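Local structure of oxidoreductase, short chain dehydrogenase/reductase family protein (Collinsella aerofaciens ATCC 25986, 5GT9) at the interface of chains A and B. The protein catalyses the NADPH-dependent reduction of the 7-oxo group of 7-oxolithocholate to give the bile acid ursodeoxycholate. Sequence-based numbering; all coordinates share one arbitrary frame. Chains: chain A/B, Oxidoreductase, short chain dehydrogenase/reductase family protein.

The interface of chains A and B. Residues chain A 192-193, 195-196; chain B 144, 187-188, 236-237, 240, 244, 253.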
# COMPACT_ATOMS: atom_id res chain seq x y z
N PRO A 192 1.40 1.11 0.89
CA PRO A 192 0.27 0.36 0.30
C PRO A 192 -0.43 1.08 -0.86
O PRO A 192 -0.77 0.44 -1.83
CB PRO A 192 -0.69 0.18 1.48
CG PRO A 192 0.25 0.13 2.68
CD PRO A 192 1.33 1.16 2.37
N SER A 193 -0.64 2.39 -0.74
CA SER A 193 -1.30 3.13 -1.86
C SER A 193 -0.43 3.28 -3.09
O SER A 193 -0.87 3.12 -4.22
CB SER A 193 -1.76 4.52 -1.37
OG SER A 193 -2.74 4.41 -0.36
N LEU A 195 1.98 1.33 -4.05
CA LEU A 195 2.05 0.06 -4.71
C LEU A 195 0.91 -0.15 -5.65
O LEU A 195 1.06 -0.77 -6.69
CB LEU A 195 2.12 -1.11 -3.73
CG LEU A 195 3.50 -1.68 -3.44
CD1 LEU A 195 3.38 -2.79 -2.40
CD2 LEU A 195 4.22 -2.22 -4.68
N SER A 196 -0.28 0.31 -5.28
CA SER A 196 -1.44 0.04 -6.14
C SER A 196 -1.48 0.92 -7.38
O SER A 196 -2.40 0.83 -8.19
CB SER A 196 -2.73 0.20 -5.33
OG SER A 196 -2.49 -0.28 -4.05
N MET B 144 -7.59 0.86 -5.29
CA MET B 144 -7.22 2.00 -4.43
C MET B 144 -6.98 3.25 -5.28
O MET B 144 -7.20 4.38 -4.77
CB MET B 144 -6.00 1.66 -3.56
CG MET B 144 -6.32 0.73 -2.32
SD MET B 144 -4.78 0.18 -1.50
CE MET B 144 -4.62 1.62 -0.42
N GLY B 187 -6.18 -3.25 -3.18
CA GLY B 187 -4.85 -2.81 -3.41
C GLY B 187 -4.09 -3.91 -4.10
O GLY B 187 -4.66 -4.81 -4.73
N THR B 188 -2.77 -3.87 -3.93
CA THR B 188 -1.92 -4.90 -4.53
C THR B 188 -2.32 -6.32 -4.16
O THR B 188 -2.32 -6.71 -3.00
CB THR B 188 -0.44 -4.64 -4.09
OG1 THR B 188 -0.16 -3.28 -4.36
CG2 THR B 188 0.50 -5.47 -4.92
N ARG B 236 -4.60 -3.44 6.31
CA ARG B 236 -3.56 -2.51 6.01
C ARG B 236 -3.96 -1.47 4.97
O ARG B 236 -3.69 -0.30 5.12
CB ARG B 236 -2.41 -3.33 5.55
CG ARG B 236 -1.42 -2.63 4.74
CD ARG B 236 -0.21 -3.51 4.85
NE ARG B 236 0.95 -2.73 5.15
CZ ARG B 236 2.17 -3.23 5.19
NH1 ARG B 236 3.16 -2.43 5.45
NH2 ARG B 236 2.36 -4.53 4.98
N ASN B 237 -4.60 -1.93 3.90
CA ASN B 237 -5.16 -0.99 2.89
C ASN B 237 -6.27 -0.07 3.44
O ASN B 237 -6.29 1.12 3.17
CB ASN B 237 -5.67 -1.80 1.68
CG ASN B 237 -4.55 -2.43 0.92
OD1 ASN B 237 -3.43 -1.94 0.92
ND2 ASN B 237 -4.82 -3.61 0.34
N SER B 240 -4.57 2.53 5.60
CA SER B 240 -3.83 3.43 4.77
C SER B 240 -4.73 4.49 4.19
O SER B 240 -4.47 5.69 4.30
CB SER B 240 -3.08 2.63 3.69
OG SER B 240 -2.43 3.47 2.78
N TRP B 244 -4.70 8.60 4.97
CA TRP B 244 -4.62 9.62 3.93
C TRP B 244 -5.82 10.57 4.01
O TRP B 244 -5.63 11.79 3.89
CB TRP B 244 -4.56 9.00 2.54
CG TRP B 244 -3.25 8.53 2.16
CD1 TRP B 244 -2.86 7.19 1.95
CD2 TRP B 244 -2.12 9.32 1.83
NE1 TRP B 244 -1.54 7.15 1.58
CE2 TRP B 244 -1.08 8.44 1.42
CE3 TRP B 244 -1.88 10.69 1.80
CZ2 TRP B 244 0.16 8.92 1.05
CZ3 TRP B 244 -0.67 11.15 1.44
CH2 TRP B 244 0.35 10.29 1.06
N TYR B 253 -1.81 13.48 -1.14
CA TYR B 253 -2.08 12.15 -1.64
C TYR B 253 -1.79 12.10 -3.13
O TYR B 253 -1.13 11.15 -3.63
CB TYR B 253 -3.55 11.78 -1.36
CG TYR B 253 -3.90 10.32 -1.27
CD1 TYR B 253 -2.95 9.33 -1.42
CD2 TYR B 253 -5.23 9.93 -1.03
CE1 TYR B 253 -3.25 7.99 -1.31
CE2 TYR B 253 -5.54 8.57 -0.96
CZ TYR B 253 -4.58 7.64 -1.07
OH TYR B 253 -4.92 6.28 -0.94
O HOH W 1 0.56 4.76 0.99
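A:Ser193 makes the main polar link across this part of the homodimer interface. Its chi1 of -64° sets OG anti to its own carbonyl carbon, and the hydroxyl meets the phenol of B:Tyr253 tip to tip, OG to OH 2.9 Å. B:Ser240 OG adds a weak hydrogen bond to A:Ser193 OG at 3.3 Å. Water 1 lies in the indole plane at its edge, 3.2 Å from B:Trp244 NE1, and the bond is nearly straight (168° at H); it also meets A:Ser193 N. Within chain A, A:Ser196 OG donates back to A:Pro192 O (2.9 Å), in the carbonyl plane.

Van der Waals contacts make up the rest. The rings of B:Trp244 and B:Tyr253 lie face to face, which should keep the phenol in place; A:Ser193 CB touches the edge of the phenol ring. B:Met144 bends at chi3 (86°) and brings the methyl CE against A:Ser193, 3.4 Å from OG, while SD touches A:Ser196 OG at 3.5 Å. An alanine at A:Ser196 would lose its bond and the hydroxyl beside sulfur, and would probably loosen the turn against B:Met144. A:Leu195 CB packs on B:Thr188 OG1.

In this Rossmann-fold SDR enzyme, helix 192-195 of chain A meets the C-terminal segment of chain B, which is required for activity and carries NADP(+)-binding B:Ser240. The contact's centre lies about 11 Å from B:Tyr156, the catalytic tyrosine, so pairing may help shape the active site.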